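Local coordinates for protein putative ABC transporter subunit, substrate-binding component (Rhodopseudomonas palustris, PDB 4EVQ) that binds 4-hydroxybenzoate and is probably the solute-binding component of an ABC transporter for lignin-derived aromatic acids, at residues V59-E64 / T71-K76; L77-K82 / R103-P108; A149-A154 / G232-G237; S174-A177 / E181-K184. All coordinates share one frame; numbering follows the deposited sequence.

Contact 1. Residues V59-E64 / T71-K76; sequences VKVDDE and TELTTK. With SO4 (sulfate ion), chain C.
Leu73 and Val61 meet at the heart of this contact, where strand 54-62 lies against helix 67-80 in an alpha/beta lobe of a periplasmic binding protein. The two segments run nearly antiparallel, at 170°, with their axes 9.7 Å apart. The packed part is apolar. Val61 CG1 lies 3.9 Å from Leu73 CD2, and the two side chains cross at a slant. In Leu73 the CG is anti to the carbonyl carbon (chi1 -63°), which carries the two methyls to the end of the strand. There Leu73 CD1 sits 3.5 Å from Asp62 O and 3.8 Å from Asp63 CA. Leu22 of the neighbouring strand 17-23 touches both Val61 and Leu73.

The other side is polar and looser. The Lys76 chain is extended as far as CE, which passes 4.4 Å from Val61 CG2. A bend at chi4 (64°) then sends Lys76 NZ to O4 of a sulfate ion, probably from the crystallisation liquor, at 2.8 Å. NZ also makes a salt bridge with Glu81.

At the strand end, Asp62 OD1 accepts from Glu64 N at 3.0 Å in an Asx turn, from above its carboxylate plane. Asp62 is also held by Ser26, and Asp63 by Thr89. The Asp63 side chain lies about 9 Å from the bound 4-hydroxybenzoate.

With no hydrogen bond across, apolar contact holds helix to strand, while anions meet the lysine charge.

Contact 2. Residues L77-K82 / R103-P108; sequences LIQSEK and REDGIP
Ile78 and Ile107 mark the closest backbone approach, with their CA atoms 7.8 Å apart. The setting is the alpha/beta fold of a periplasmic binding protein. Helices 67-80 and 92-105 lie side by side here. Helix 92-105 ends in the second segment, and the first holds the last part of helix 67-80. Residues 77-80 include a wider pi-type turn. Lys82 then leaves helical geometry with positive phi. On the other side Gly106 does the same after Asp105, with phi 96°, and ends the helix. The chain then runs through Ile107 into strand 109-111.

Ile78 is the main side chain of the contact and uses both its branches. Ile78 CG2 lies beside the Asp105 carboxylate, 3.5 Å from OD1 and 3.6 Å from CG. The two side chains pass each other in opposite directions. Ile78 CD1, at the end of the other branch, packs on Ile107 CG2 at 4.2 Å. This methyl of Ile107 sits between its own backbone N and carbonyl carbon, because CG1 takes the place anti to N (chi1 -176°).

The segments share no direct hydrogen bond. A water lies 2.6 Å from Asp105 OD1, but its approach to Gln79 OE1 is long and weak, at 3.4 Å. The Asp105 carboxylate is held within its own segment by an Asx turn, and Arg314 lies at a long, weak ion-pair distance. Ile107 N donates to Asp105 OD2 at 3.1 Å, meeting that oxygen on its anti side and 22° out of the carboxylate plane.

Contact 3. Residues A149-A154 / G232-G237; sequences AGLKKA and GIPLWG
Leu151 lays one methyl against the indole of Trp236. Its CD1 is 3.5 Å from Trp236 NE1 and 3.9 Å from CE2. The approach to the ring is oblique, and the two side chains cross at an angle. Leu151 has CG anti to its carbonyl carbon (chi1 -64°) and the next torsion extended (chi2 165°). This directs CD1 to the indole, while Leu151 CD2 comes 4.5 Å from Pro234 CG, a looser touch.

Trp236 also has CG anti to the carbonyl carbon. A chi2 of 74° sets the ring so that its benzene part reaches Ala149. Ala149 CB lies 4.1 Å from Trp236 CZ2, again obliquely.

In the fold, the contact joins the entries to two parallel strands, 153-159 and 235-238. Strand 209-213 runs between them in the sheet. Leu151 follows the end of helix 135-148, where Gly150 closes a Schellman motif with positive phi. The same helix adds Ala145 and Met146 around the indole, and Met146 also touches Leu151. Cys209 of the middle strand packs on Leu151. No hydrogen bond crosses between the segments. At the start of strand 153-159, Lys153 NZ is hydrogen-bonded to Lys206 O.

Contact 4. Residues S174-A177 / E181-K184; sequences SFTA and EVVK. With SO4 (sulfate ion), chain E.
Phe175 meets the start of strand 181-188 with one edge of its ring. Glu181 O lies near the ring plane, 3.4 Å from Phe175 CE2, so the carbonyl oxygen faces ring C-H groups. The same CE2 is 3.7 Å from Glu181 N. Phe175 has CG anti to the backbone N (chi1 -160°), and this turns the ring from the helix toward the strand.

The apolar contacts gather on Val182. Its CG2 sits 3.9 Å from Phe175 CD2, in an oblique approach to the ring. The same methyl is 4.3 Å from Thr176 CG2. Phe171 and Met146 also touch the ring.

No hydrogen bond joins the two segments. Glu181 O is bonded to Ala154 N of the neighbouring strand. Thr176 keeps its hydroxyl on its own helix, bonded to Lys172 O. Lys184, at the far end of the strand segment, bends at chi2 and chi3. Its NZ donates to O2 of a sulfate ion at 3.0 Å. That ion probably came from the crystallisation liquor.

Only three residues separate the segments. The contact closes the helix-to-strand half of a beta-alpha-beta crossover, right-handed as is usual in this fold, in which helix 162-177 leads from strand 153-159 to the parallel edge strand 181-188.

How the contacts relate
The four contacts form two pairs on opposite sides of the chain's centre. Contacts 1 and 2 share helix 67-80, with centres about 11 Å apart. Contact 1 includes strand 54-62 of one sheet, and contact 2 leads into its strand 109-111. Contacts 3 and 4 are also about 11 Å apart by centres. They lie at the other sheet, where neighbouring strands 153-159 and 181-188 join them by probable backbone hydrogen bonds. Between the pairs the centres are about 38 to 44 Å apart, and no atoms touch. Along the chain contact 1 precedes contact 2, and contact 4 is nested within contact 3. This matches the two-lobed architecture of periplasmic binding proteins, with 4-hydroxybenzoate bound between the lobes.

Contact 1. Residues V59-E64 / T71-K76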
loop_
_atom_site.group_PDB
_atom_site.type_symbol
_atom_site.label_atom_id
_atom_site.label_comp_id
_atom_site.label_asym_id
_atom_site.label_seq_id
_atom_site.Cartn_x
_atom_site.Cartn_y
_atom_site.Cartn_z
ATOM N N VAL A 59 -13.127 -4.493 -15.436
ATOM C CA VAL A 59 -12.360 -4.398 -16.649
ATOM C C VAL A 59 -10.917 -4.290 -16.222
ATOM O O VAL A 59 -10.476 -3.228 -15.746
ATOM C CB VAL A 59 -12.779 -3.175 -17.475
ATOM C CG1 VAL A 59 -11.982 -3.136 -18.744
ATOM C CG2 VAL A 59 -14.308 -3.225 -17.738
ATOM N N LYS A 60 -10.152 -5.363 -16.395
ATOM C CA LYS A 60 -8.820 -5.447 -15.800
ATOM C C LYS A 60 -7.735 -5.120 -16.823
ATOM O O LYS A 60 -7.547 -5.857 -17.801
ATOM C CB LYS A 60 -8.630 -6.855 -15.256
ATOM C CG LYS A 60 -9.675 -7.264 -14.236
ATOM C CD LYS A 60 -9.533 -8.709 -13.811
ATOM C CE LYS A 60 -10.491 -9.037 -12.686
ATOM N NZ LYS A 60 -10.345 -10.466 -12.267
ATOM N N VAL A 61 -6.995 -4.048 -16.594
ATOM C CA VAL A 61 -5.972 -3.567 -17.511
ATOM C C VAL A 61 -4.645 -3.689 -16.791
ATOM O O VAL A 61 -4.456 -3.168 -15.689
ATOM C CB VAL A 61 -6.247 -2.113 -17.935
ATOM C CG1 VAL A 61 -5.124 -1.550 -18.777
ATOM C CG2 VAL A 61 -7.609 -2.027 -18.672
ATOM N N ASP A 62 -3.721 -4.414 -17.404
ATOM C CA ASP A 62 -2.402 -4.614 -16.877
ATOM C C ASP A 62 -1.501 -3.435 -17.120
ATOM O O ASP A 62 -1.147 -3.142 -18.257
ATOM C CB ASP A 62 -1.797 -5.817 -17.582
ATOM C CG ASP A 62 -0.419 -6.194 -17.032
ATOM O OD1 ASP A 62 0.011 -5.685 -15.954
ATOM O OD2 ASP A 62 0.225 -7.038 -17.687
ATOM N N ASP A 63 -1.104 -2.746 -16.031
ATOM C CA ASP A 63 -0.256 -1.567 -16.171
ATOM C C ASP A 63 1.233 -1.885 -16.275
ATOM O O ASP A 63 2.033 -1.009 -16.559
ATOM C CB ASP A 63 -0.503 -0.558 -15.040
ATOM C CG ASP A 63 0.158 -0.954 -13.694
ATOM O OD1 ASP A 63 0.758 -1.992 -13.534
ATOM O OD2 ASP A 63 0.093 -0.158 -12.756
ATOM N N GLU A 64 1.591 -3.149 -16.076
ATOM C CA GLU A 64 2.981 -3.636 -16.177
ATOM C C GLU A 64 3.968 -2.901 -15.253
ATOM O O GLU A 64 5.167 -2.933 -15.476
ATOM C CB GLU A 64 3.471 -3.575 -17.660
ATOM C CG GLU A 64 2.546 -4.296 -18.631
ATOM C CD GLU A 64 2.872 -4.124 -20.134
ATOM O OE1 GLU A 64 3.815 -3.403 -20.502
ATOM O OE2 GLU A 64 2.200 -4.787 -20.955
ATOM N N THR A 71 -0.384 6.842 -19.093
ATOM C CA THR A 71 -1.361 7.770 -19.704
ATOM C C THR A 71 -2.269 7.068 -20.690
ATOM O O THR A 71 -3.480 7.241 -20.672
ATOM C CB THR A 71 -0.631 8.910 -20.380
ATOM O OG1 THR A 71 -0.006 9.688 -19.339
ATOM C CG2 THR A 71 -1.565 9.823 -21.205
ATOM N N GLU A 72 -1.686 6.248 -21.549
ATOM C CA GLU A 72 -2.480 5.609 -22.591
ATOM C C GLU A 72 -3.431 4.561 -22.013
ATOM O O GLU A 72 -4.564 4.425 -22.460
ATOM C CB GLU A 72 -1.555 5.025 -23.668
ATOM C CG GLU A 72 -0.756 3.824 -23.207
ATOM C CD GLU A 72 0.396 3.417 -24.120
ATOM O OE1 GLU A 72 1.451 4.104 -24.122
ATOM O OE2 GLU A 72 0.277 2.362 -24.790
ATOM N N LEU A 73 -3.003 3.843 -20.983
ATOM C CA LEU A 73 -3.868 2.841 -20.350
ATOM C C LEU A 73 -4.992 3.474 -19.555
ATOM O O LEU A 73 -6.140 3.017 -19.619
ATOM C CB LEU A 73 -3.048 1.864 -19.517
ATOM C CG LEU A 73 -2.068 1.037 -20.356
ATOM C CD1 LEU A 73 -1.261 0.180 -19.432
ATOM C CD2 LEU A 73 -2.800 0.177 -21.409
ATOM N N THR A 74 -4.696 4.564 -18.856
ATOM C CA THR A 74 -5.734 5.291 -18.135
ATOM C C THR A 74 -6.765 5.881 -19.094
ATOM O O THR A 74 -7.965 5.777 -18.864
ATOM C CB THR A 74 -5.117 6.406 -17.291
ATOM O OG1 THR A 74 -4.178 5.843 -16.379
ATOM C CG2 THR A 74 -6.171 7.116 -16.470
ATOM N N THR A 75 -6.292 6.436 -20.206
ATOM C CA THR A 75 -7.200 6.958 -21.219
ATOM C C THR A 75 -8.068 5.843 -21.800
ATOM O O THR A 75 -9.281 6.061 -21.970
ATOM C CB THR A 75 -6.403 7.680 -22.291
ATOM O OG1 THR A 75 -5.727 8.791 -21.675
ATOM C CG2 THR A 75 -7.322 8.202 -23.399
ATOM N N LYS A 76 -7.484 4.676 -22.103
ATOM C CA LYS A 76 -8.288 3.517 -22.573
ATOM C C LYS A 76 -9.428 3.209 -21.582
ATOM O O LYS A 76 -10.576 3.021 -21.970
ATOM C CB LYS A 76 -7.429 2.245 -22.773
ATOM C CG LYS A 76 -8.221 0.889 -22.918
ATOM C CD LYS A 76 -7.273 -0.373 -22.966
ATOM C CE LYS A 76 -8.056 -1.660 -23.078
ATOM N NZ LYS A 76 -8.863 -1.809 -24.363
HETATM S S SO4 C . -11.203 -5.148 -24.439
HETATM O O1 SO4 C . -10.733 -6.540 -24.275
HETATM O O2 SO4 C . -11.874 -4.851 -25.711
HETATM O O3 SO4 C . -11.963 -4.608 -23.308
HETATM O O4 SO4 C . -9.935 -4.445 -24.465
#

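Contact 2. Residues L77-K82 / R103-P108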
loop_
_atom_site.group_PDB
_atom_site.type_symbol
_atom_site.label_atom_id
_atom_site.label_comp_id
_atom_site.label_asym_id
_atom_site.label_seq_id
_atom_site.Cartn_x
_atom_site.Cartn_y
_atom_site.Cartn_z
ATOM N N LEU A 77 -9.130 3.187 -20.301
ATOM C CA LEU A 77 -10.121 2.809 -19.315
ATOM C C LEU A 77 -11.219 3.857 -19.196
ATOM O O LEU A 77 -12.389 3.499 -19.110
ATOM C CB LEU A 77 -9.504 2.633 -17.925
ATOM C CG LEU A 77 -8.982 1.259 -17.669
ATOM C CD1 LEU A 77 -8.330 1.236 -16.303
ATOM C CD2 LEU A 77 -10.076 0.218 -17.748
ATOM N N ILE A 78 -10.846 5.140 -19.173
ATOM C CA ILE A 78 -11.833 6.190 -18.988
ATOM C C ILE A 78 -12.626 6.423 -20.263
ATOM O O ILE A 78 -13.848 6.543 -20.208
ATOM C CB ILE A 78 -11.159 7.513 -18.500
ATOM C CG1 ILE A 78 -10.515 7.326 -17.118
ATOM C CG2 ILE A 78 -12.168 8.700 -18.496
ATOM C CD1 ILE A 78 -9.691 8.544 -16.670
ATOM N N GLN A 79 -11.943 6.493 -21.407
ATOM C CA GLN A 79 -12.592 6.864 -22.664
ATOM C C GLN A 79 -13.095 5.630 -23.416
ATOM O O GLN A 79 -14.290 5.491 -23.633
ATOM C CB GLN A 79 -11.646 7.686 -23.542
ATOM C CG GLN A 79 -10.784 8.694 -22.795
ATOM C CD GLN A 79 -11.397 10.048 -22.571
ATOM O OE1 GLN A 79 -12.437 10.206 -21.911
ATOM N NE2 GLN A 79 -10.727 11.067 -23.101
ATOM N N SER A 80 -12.214 4.725 -23.812
ATOM C CA SER A 80 -12.621 3.621 -24.689
ATOM C C SER A 80 -13.529 2.596 -24.002
ATOM O O SER A 80 -14.510 2.111 -24.570
ATOM C CB SER A 80 -11.366 2.911 -25.219
ATOM O OG SER A 80 -10.443 3.870 -25.716
ATOM N N GLU A 81 -13.170 2.236 -22.777
ATOM C CA GLU A 81 -13.938 1.252 -22.012
ATOM C C GLU A 81 -15.116 1.887 -21.290
ATOM O O GLU A 81 -15.981 1.179 -20.771
ATOM C CB GLU A 81 -13.076 0.569 -20.956
ATOM C CG GLU A 81 -11.884 -0.203 -21.490
ATOM C CD GLU A 81 -12.231 -1.556 -22.049
ATOM O OE1 GLU A 81 -13.435 -1.922 -22.087
ATOM O OE2 GLU A 81 -11.265 -2.255 -22.439
ATOM N N LYS A 82 -15.129 3.214 -21.236
ATOM C CA LYS A 82 -16.173 3.988 -20.539
ATOM C C LYS A 82 -16.404 3.482 -19.118
ATOM O O LYS A 82 -17.535 3.275 -18.689
ATOM C CB LYS A 82 -17.475 3.985 -21.365
ATOM C CG LYS A 82 -17.265 4.493 -22.813
ATOM C CD LYS A 82 -18.537 4.396 -23.648
ATOM C CE LYS A 82 -19.013 2.937 -23.836
ATOM N NZ LYS A 82 -19.936 2.793 -25.006
ATOM N N ARG A 103 -8.112 13.126 -12.107
ATOM C CA ARG A 103 -8.543 14.294 -11.358
ATOM C C ARG A 103 -9.177 15.346 -12.280
ATOM O O ARG A 103 -10.039 16.097 -11.839
ATOM C CB ARG A 103 -7.390 14.862 -10.556
ATOM C CG ARG A 103 -6.342 15.485 -11.351
ATOM C CD ARG A 103 -5.150 15.869 -10.471
ATOM N NE ARG A 103 -5.531 16.740 -9.348
ATOM C CZ ARG A 103 -5.739 18.060 -9.428
ATOM N NH1 ARG A 103 -6.047 18.739 -8.331
ATOM N NH2 ARG A 103 -5.645 18.715 -10.585
ATOM N N GLU A 104 -8.806 15.374 -13.548
ATOM C CA GLU A 104 -9.392 16.345 -14.476
ATOM C C GLU A 104 -10.681 15.798 -15.012
ATOM O O GLU A 104 -11.555 16.573 -15.382
ATOM C CB GLU A 104 -8.431 16.604 -15.601
ATOM C CG GLU A 104 -7.153 17.330 -15.150
ATOM C CD GLU A 104 -7.332 18.775 -14.697
ATOM O OE1 GLU A 104 -8.476 19.271 -14.672
ATOM O OE2 GLU A 104 -6.303 19.442 -14.439
ATOM N N ASP A 105 -10.820 14.484 -15.105
ATOM C CA ASP A 105 -12.006 13.888 -15.703
ATOM C C ASP A 105 -13.205 13.883 -14.749
ATOM O O ASP A 105 -14.338 14.107 -15.168
ATOM C CB ASP A 105 -11.690 12.459 -16.128
ATOM C CG ASP A 105 -12.871 11.773 -16.703
ATOM O OD1 ASP A 105 -13.138 11.984 -17.906
ATOM O OD2 ASP A 105 -13.578 11.067 -15.968
ATOM N N GLY A 106 -12.974 13.630 -13.478
ATOM C CA GLY A 106 -13.998 13.562 -12.461
ATOM C C GLY A 106 -14.512 12.168 -12.122
ATOM O O GLY A 106 -15.252 11.998 -11.188
ATOM N N ILE A 107 -14.144 11.156 -12.899
ATOM C CA ILE A 107 -14.540 9.797 -12.606
ATOM C C ILE A 107 -14.155 9.411 -11.146
ATOM O O ILE A 107 -13.033 9.700 -10.669
ATOM C CB ILE A 107 -13.858 8.799 -13.598
ATOM C CG1 ILE A 107 -14.331 7.369 -13.389
ATOM C CG2 ILE A 107 -12.318 8.879 -13.467
ATOM C CD1 ILE A 107 -13.888 6.430 -14.553
ATOM N N PRO A 108 -15.061 8.725 -10.425
ATOM C CA PRO A 108 -14.671 8.277 -9.060
ATOM C C PRO A 108 -13.474 7.365 -9.172
ATOM O O PRO A 108 -13.455 6.414 -9.959
ATOM C CB PRO A 108 -15.904 7.510 -8.586
ATOM C CG PRO A 108 -17.089 8.178 -9.371
ATOM C CD PRO A 108 -16.480 8.419 -10.729
HETATM O O HOH W 1 -14.851 11.227 -19.696
#

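Contact 3. Residues A149-A154 / G232-G237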
loop_
_atom_site.group_PDB
_atom_site.type_symbol
_atom_site.label_atom_id
_atom_site.label_comp_id
_atom_site.label_asym_id
_atom_site.label_seq_id
_atom_site.Cartn_x
_atom_site.Cartn_y
_atom_site.Cartn_z
ATOM N N ALA A 149 13.334 2.515 19.565
ATOM C CA ALA A 149 14.045 1.273 19.851
ATOM C C ALA A 149 15.523 1.496 20.226
ATOM O O ALA A 149 16.218 0.541 20.519
ATOM C CB ALA A 149 13.952 0.280 18.660
ATOM N N GLY A 150 16.007 2.729 20.155
ATOM C CA GLY A 150 17.379 3.029 20.534
ATOM C C GLY A 150 18.419 2.941 19.430
ATOM O O GLY A 150 19.608 3.018 19.689
ATOM N N LEU A 151 17.968 2.839 18.181
ATOM C CA LEU A 151 18.875 2.806 17.050
ATOM C C LEU A 151 19.350 4.194 16.655
ATOM O O LEU A 151 18.634 5.181 16.822
ATOM C CB LEU A 151 18.140 2.166 15.866
ATOM C CG LEU A 151 17.784 0.714 16.144
ATOM C CD1 LEU A 151 16.776 0.254 15.146
ATOM C CD2 LEU A 151 18.991 -0.238 16.158
ATOM N N LYS A 152 20.565 4.268 16.118
ATOM C CA LYS A 152 21.257 5.536 15.975
ATOM C C LYS A 152 22.005 5.737 14.661
ATOM O O LYS A 152 22.441 6.840 14.361
ATOM C CB LYS A 152 22.312 5.710 17.135
ATOM C CG LYS A 152 21.811 5.588 18.585
ATOM C CD LYS A 152 22.845 6.162 19.567
ATOM C CE LYS A 152 24.276 5.668 19.271
ATOM N NZ LYS A 152 25.345 6.326 20.128
ATOM N N LYS A 153 22.227 4.665 13.893
ATOM C CA LYS A 153 23.165 4.732 12.776
ATOM C C LYS A 153 22.674 3.812 11.650
ATOM O O LYS A 153 22.961 2.628 11.642
ATOM C CB LYS A 153 24.549 4.290 13.237
ATOM C CG LYS A 153 25.638 4.374 12.171
ATOM C CD LYS A 153 26.969 3.771 12.680
ATOM C CE LYS A 153 28.037 3.782 11.630
ATOM N NZ LYS A 153 29.312 3.073 12.072
ATOM N N ALA A 154 21.923 4.387 10.697
ATOM C CA ALA A 154 21.235 3.590 9.713
ATOM C C ALA A 154 21.865 3.663 8.343
ATOM O O ALA A 154 22.466 4.680 7.964
ATOM C CB ALA A 154 19.781 4.089 9.573
ATOM N N GLY A 232 24.841 -9.583 11.237
ATOM C CA GLY A 232 24.689 -9.210 12.635
ATOM C C GLY A 232 24.141 -7.803 12.836
ATOM O O GLY A 232 24.451 -7.097 13.797
ATOM N N ILE A 233 23.308 -7.367 11.886
ATOM C CA ILE A 233 22.704 -6.034 11.916
ATOM C C ILE A 233 21.168 -6.179 11.713
ATOM O O ILE A 233 20.730 -6.852 10.781
ATOM C CB ILE A 233 23.255 -5.130 10.754
ATOM C CG1 ILE A 233 24.753 -4.908 10.901
ATOM C CG2 ILE A 233 22.524 -3.774 10.715
ATOM C CD1 ILE A 233 25.426 -4.424 9.582
ATOM N N PRO A 234 20.368 -5.587 12.576
ATOM C CA PRO A 234 18.911 -5.784 12.439
ATOM C C PRO A 234 18.337 -5.048 11.248
ATOM O O PRO A 234 18.660 -3.917 10.951
ATOM C CB PRO A 234 18.348 -5.191 13.704
ATOM C CG PRO A 234 19.353 -4.244 14.193
ATOM C CD PRO A 234 20.701 -4.801 13.779
ATOM N N LEU A 235 17.461 -5.787 10.571
ATOM C CA LEU A 235 16.711 -5.314 9.396
ATOM C C LEU A 235 15.340 -4.825 9.807
ATOM O O LEU A 235 14.582 -5.506 10.500
ATOM C CB LEU A 235 16.644 -6.442 8.392
ATOM C CG LEU A 235 15.861 -6.137 7.083
ATOM C CD1 LEU A 235 16.527 -4.973 6.354
ATOM C CD2 LEU A 235 15.841 -7.344 6.200
ATOM N N TRP A 236 15.041 -3.652 9.293
ATOM C CA TRP A 236 13.766 -2.973 9.455
ATOM C C TRP A 236 13.244 -2.481 8.111
ATOM O O TRP A 236 13.991 -2.284 7.184
ATOM C CB TRP A 236 13.982 -1.726 10.298
ATOM C CG TRP A 236 14.144 -1.904 11.779
ATOM C CD1 TRP A 236 15.237 -2.394 12.440
ATOM C CD2 TRP A 236 13.181 -1.575 12.765
ATOM N NE1 TRP A 236 14.998 -2.386 13.803
ATOM C CE2 TRP A 236 13.747 -1.890 14.029
ATOM C CE3 TRP A 236 11.895 -1.052 12.711
ATOM C CZ2 TRP A 236 13.069 -1.675 15.211
ATOM C CZ3 TRP A 236 11.219 -0.855 13.907
ATOM C CH2 TRP A 236 11.826 -1.132 15.138
ATOM N N GLY A 237 11.935 -2.253 8.043
ATOM C CA GLY A 237 11.374 -1.555 6.895
ATOM C C GLY A 237 9.914 -1.290 7.113
ATOM O O GLY A 237 9.321 -1.747 8.065
#

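Contact 4. Residues S174-A177 / E181-K184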
loop_
_atom_site.group_PDB
_atom_site.type_symbol
_atom_site.label_atom_id
_atom_site.label_comp_id
_atom_site.label_asym_id
_atom_site.label_seq_id
_atom_site.Cartn_x
_atom_site.Cartn_y
_atom_site.Cartn_z
ATOM N N SER A 174 12.317 11.512 10.215
ATOM C CA SER A 174 12.043 11.190 11.609
ATOM C C SER A 174 13.224 10.576 12.320
ATOM O O SER A 174 13.363 10.738 13.559
ATOM C CB SER A 174 10.806 10.292 11.744
ATOM O OG SER A 174 11.068 9.041 11.153
ATOM N N PHE A 175 14.109 9.922 11.585
ATOM C CA PHE A 175 15.294 9.347 12.198
ATOM C C PHE A 175 16.280 10.434 12.561
ATOM O O PHE A 175 16.830 10.429 13.690
ATOM C CB PHE A 175 15.929 8.348 11.238
ATOM C CG PHE A 175 16.852 7.343 11.915
ATOM C CD1 PHE A 175 16.345 6.323 12.691
ATOM C CD2 PHE A 175 18.236 7.440 11.784
ATOM C CE1 PHE A 175 17.184 5.398 13.310
ATOM C CE2 PHE A 175 19.065 6.491 12.382
ATOM C CZ PHE A 175 18.542 5.481 13.126
ATOM N N THR A 176 16.485 11.390 11.676
ATOM C CA THR A 176 17.392 12.474 11.988
ATOM C C THR A 176 16.782 13.479 12.984
ATOM O O THR A 176 17.545 14.079 13.762
ATOM C CB THR A 176 17.870 13.233 10.729
ATOM O OG1 THR A 176 16.779 13.912 10.110
ATOM C CG2 THR A 176 18.536 12.298 9.744
ATOM N N ALA A 177 15.466 13.708 12.978
ATOM C CA ALA A 177 14.842 14.562 14.017
ATOM C C ALA A 177 15.068 13.933 15.361
ATOM O O ALA A 177 15.239 14.674 16.360
ATOM C CB ALA A 177 13.357 14.738 13.761
ATOM N N GLU A 181 21.590 9.141 12.839
ATOM C CA GLU A 181 22.332 9.475 11.645
ATOM C C GLU A 181 22.065 8.431 10.576
ATOM O O GLU A 181 22.021 7.249 10.886
ATOM C CB GLU A 181 23.828 9.465 11.929
ATOM C CG GLU A 181 24.284 10.428 12.923
ATOM C CD GLU A 181 25.776 10.636 12.797
ATOM O OE1 GLU A 181 26.481 9.753 12.208
ATOM O OE2 GLU A 181 26.234 11.694 13.261
ATOM N N VAL A 182 21.877 8.887 9.336
ATOM C CA VAL A 182 21.734 7.991 8.192
ATOM C C VAL A 182 23.048 8.130 7.447
ATOM O O VAL A 182 23.358 9.173 6.865
ATOM C CB VAL A 182 20.558 8.390 7.322
ATOM C CG1 VAL A 182 20.439 7.409 6.173
ATOM C CG2 VAL A 182 19.281 8.393 8.158
ATOM N N VAL A 183 23.856 7.072 7.481
ATOM C CA VAL A 183 25.213 7.195 6.952
ATOM C C VAL A 183 25.344 6.945 5.453
ATOM O O VAL A 183 26.354 7.302 4.849
ATOM C CB VAL A 183 26.218 6.358 7.743
ATOM C CG1 VAL A 183 26.243 6.825 9.213
ATOM C CG2 VAL A 183 25.981 4.890 7.641
ATOM N N LYS A 184 24.309 6.347 4.865
ATOM C CA LYS A 184 24.300 6.101 3.434
ATOM C C LYS A 184 22.910 5.725 2.994
ATOM O O LYS A 184 22.217 5.029 3.700
ATOM C CB LYS A 184 25.262 4.975 3.069
ATOM C CG LYS A 184 25.630 4.885 1.596
ATOM C CD LYS A 184 26.566 5.971 1.173
ATOM C CE LYS A 184 27.925 5.805 1.807
ATOM N NZ LYS A 184 28.893 6.865 1.350
HETATM S S SO4 E . 28.697 7.869 -2.211
HETATM O O1 SO4 E . 28.358 7.672 -3.630
HETATM O O2 SO4 E . 28.797 6.527 -1.609
HETATM O O3 SO4 E . 27.705 8.695 -1.534
HETATM O O4 SO4 E . 29.994 8.560 -2.105
#